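Local coordinates for HutD family protein (Pseudomonas aeruginosa, PDB 1YLL) that is of unknown function but belongs to the HutD family of cupin-type beta-barrel proteins, probably linked to histidine utilisation, at residues Ala146-Val151 with Pro187-Ala192. Residues are numbered along the deposited sequence; the frame is centred on the assembly and turned at random.
Sequences AQQDGV and PAWVCA
In this cupin-like beta barrel, the antiparallel pairing of strand 141-146 with strand 187-197 ends here, and the first strand gives way to the loop that leads to strand 151-155. Ala146 and Val190 form a non-hydrogen-bonded pair, their CA atoms 4.4 Å apart. One residue on, Gln147 N donates to Trp189 O over 2.9 Å; the N-H...O angle is 151° and the donor lies in the carbonyl plane. Past this bond the loop curls over Ala188, then turns back through a G1 beta bulge, in which Gly150 and Val151 share Leu163 as their opposite residue, both hydrogen-bonding to its backbone. Gln147, with CG anti to its backbone N (chi1 180°) and an extended chain, runs alongside Trp189, its OE1 3.8 Å from Trp189 CB. Arg88 ties the pair together, hydrogen-bonding to that OE1 and making a cation-pi contact with the indole. Gln148 also lies beside Trp189, its amide plane 43° from the ring, while its CB rests 3.9 Å from Ala188 CB. Under the loop the packing is apolar and buried, with Leu182 of strand 178-184 touching both valines. Val151 has CG1 anti to its backbone N, which places CG2 beside that N and points it at strand 187-197. There CG2 meets two methyls, Ala188 CB at 3.6 Å and Val190 CG1 at 3.6 Å.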
ATOM      1  N   ALA D 146      13.990  12.456  -0.015  1.00 15.41           N
ATOM      2  CA  ALA D 146      14.358  11.673   1.166  1.00 15.70           C
ATOM      3  C   ALA D 146      15.798  11.963   1.540  1.00 16.46           C
ATOM      4  O   ALA D 146      16.682  11.750   0.719  1.00 19.80           O
ATOM      5  CB  ALA D 146      14.212  10.165   0.867  1.00 18.81           C
ATOM      6  N   GLN D 147      16.054  12.462   2.746  1.00 18.03           N
ATOM      7  CA  GLN D 147      17.448  12.703   3.122  1.00 18.62           C
ATOM      8  C   GLN D 147      18.048  11.356   3.555  1.00 21.51           C
ATOM      9  O   GLN D 147      19.198  11.026   3.247  1.00 22.55           O
ATOM     10  CB  GLN D 147      17.560  13.685   4.271  1.00 19.95           C
ATOM     11  CG  GLN D 147      19.005  13.892   4.619  1.00 21.88           C
ATOM     12  CD  GLN D 147      19.207  14.719   5.837  1.00 23.68           C
ATOM     13  OE1 GLN D 147      18.307  14.868   6.666  1.00 26.96           O
ATOM     14  NE2 GLN D 147      20.414  15.258   5.979  1.00 25.88           N
ATOM     15  N   GLN D 148      17.252  10.586   4.276  1.00 20.93           N
ATOM     16  CA  GLN D 148      17.697   9.276   4.745  1.00 24.06           C
ATOM     17  C   GLN D 148      16.967   8.153   3.997  1.00 25.04           C
ATOM     18  O   GLN D 148      15.897   8.357   3.440  1.00 23.58           O
ATOM     19  CB  GLN D 148      17.511   9.216   6.257  1.00 27.30           C
ATOM     20  CG  GLN D 148      18.399  10.258   6.937  1.00 29.38           C
ATOM     21  CD  GLN D 148      17.990  10.606   8.338  1.00 33.48           C
ATOM     22  OE1 GLN D 148      18.842  10.870   9.196  1.00 39.59           O
ATOM     23  NE2 GLN D 148      16.692  10.636   8.590  1.00 33.71           N
ATOM     24  N   ASP D 149      17.570   6.972   3.972  1.00 25.69           N
ATOM     25  CA  ASP D 149      17.010   5.839   3.240  1.00 26.85           C
ATOM     26  C   ASP D 149      15.812   5.137   3.883  1.00 25.82           C
ATOM     27  O   ASP D 149      15.589   5.231   5.082  1.00 26.19           O
ATOM     28  CB  ASP D 149      18.117   4.796   3.017  1.00 32.30           C
ATOM     29  CG  ASP D 149      17.800   3.840   1.885  1.00 34.21           C
ATOM     30  OD1 ASP D 149      16.646   3.378   1.793  1.00 40.75           O
ATOM     31  OD2 ASP D 149      18.697   3.548   1.074  1.00 39.89           O
ATOM     32  N   GLY D 150      15.044   4.449   3.052  1.00 26.28           N
ATOM     33  CA  GLY D 150      13.949   3.640   3.543  1.00 26.32           C
ATOM     34  C   GLY D 150      12.528   4.138   3.544  1.00 26.67           C
ATOM     35  O   GLY D 150      11.664   3.489   4.147  1.00 26.92           O
ATOM     36  N   VAL D 151      12.251   5.251   2.867  1.00 23.55           N
ATOM     37  CA  VAL D 151      10.887   5.751   2.875  1.00 22.51           C
ATOM     38  C   VAL D 151      10.017   5.234   1.753  1.00 21.53           C
ATOM     39  O   VAL D 151      10.303   5.441   0.566  1.00 26.51           O
ATOM     40  CB  VAL D 151      10.852   7.294   2.841  1.00 22.27           C
ATOM     41  CG1 VAL D 151       9.397   7.787   2.818  1.00 20.00           C
ATOM     42  CG2 VAL D 151      11.562   7.848   4.078  1.00 19.92           C
ATOM     43  N   PRO D 187      13.611   5.563  11.416  1.00 26.31           N
ATOM     44  CA  PRO D 187      13.188   6.953  11.197  1.00 23.37           C
ATOM     45  C   PRO D 187      13.966   7.634  10.094  1.00 22.82           C
ATOM     46  O   PRO D 187      15.198   7.526  10.015  1.00 23.68           O
ATOM     47  CB  PRO D 187      13.411   7.590  12.552  1.00 25.79           C
ATOM     48  CG  PRO D 187      12.982   6.464  13.472  1.00 25.89           C
ATOM     49  CD  PRO D 187      13.676   5.264  12.857  1.00 24.47           C
ATOM     50  N   ALA D 188      13.256   8.353   9.238  1.00 21.75           N
ATOM     51  CA  ALA D 188      13.927   8.991   8.126  1.00 18.87           C
ATOM     52  C   ALA D 188      13.306  10.341   7.885  1.00 17.94           C
ATOM     53  O   ALA D 188      12.082  10.503   7.918  1.00 17.63           O
ATOM     54  CB  ALA D 188      13.815   8.136   6.881  1.00 21.16           C
ATOM     55  N   TRP D 189      14.187  11.310   7.671  1.00 18.53           N
ATOM     56  CA  TRP D 189      13.783  12.670   7.400  1.00 16.46           C
ATOM     57  C   TRP D 189      13.536  12.825   5.920  1.00 14.35           C
ATOM     58  O   TRP D 189      14.315  12.332   5.103  1.00 17.48           O
ATOM     59  CB  TRP D 189      14.901  13.629   7.817  1.00 18.02           C
ATOM     60  CG  TRP D 189      14.925  13.972   9.271  1.00 21.45           C
ATOM     61  CD1 TRP D 189      15.768  13.453  10.242  1.00 21.34           C
ATOM     62  CD2 TRP D 189      14.080  14.908   9.935  1.00 20.00           C
ATOM     63  NE1 TRP D 189      15.491  14.020  11.458  1.00 19.88           N
ATOM     64  CE2 TRP D 189      14.460  14.916  11.304  1.00 20.29           C
ATOM     65  CE3 TRP D 189      13.028  15.747   9.513  1.00 18.62           C
ATOM     66  CZ2 TRP D 189      13.830  15.729  12.249  1.00 20.28           C
ATOM     67  CZ3 TRP D 189      12.400  16.544  10.446  1.00 19.73           C
ATOM     68  CH2 TRP D 189      12.800  16.538  11.809  1.00 20.06           C
ATOM     69  N   VAL D 190      12.444  13.510   5.592  1.00 13.34           N
ATOM     70  CA  VAL D 190      12.082  13.812   4.202  1.00 13.37           C
ATOM     71  C   VAL D 190      11.708  15.280   4.123  1.00 11.28           C
ATOM     72  O   VAL D 190      11.403  15.891   5.135  1.00 13.48           O
ATOM     73  CB  VAL D 190      10.847  12.967   3.703  1.00 13.00           C
ATOM     74  CG1 VAL D 190      11.166  11.462   3.777  1.00 16.02           C
ATOM     75  CG2 VAL D 190       9.653  13.238   4.542  1.00 12.70           C
ATOM     76  N   CYS D 191      11.773  15.857   2.918  1.00 10.95           N
ATOM     77  CA  CYS D 191      11.360  17.240   2.750  1.00 12.38           C
ATOM     78  C   CYS D 191      10.257  17.206   1.709  1.00  9.21           C
ATOM     79  O   CYS D 191      10.466  16.757   0.563  1.00 12.65           O
ATOM     80  CB  CYS D 191      12.509  18.097   2.290  1.00 10.39           C
ATOM     81  SG  CYS D 191      12.066  19.886   2.357  1.00 13.34           S
ATOM     82  N   ALA D 192       9.079  17.639   2.130  1.00 12.26           N
ATOM     83  CA  ALA D 192       7.911  17.666   1.270  1.00  9.85           C
ATOM     84  C   ALA D 192       7.814  19.075   0.692  1.00 11.19           C
ATOM     85  O   ALA D 192       7.640  20.030   1.451  1.00 11.76           O
ATOM     86  CB  ALA D 192       6.677  17.354   2.087  1.00 13.39           C
TER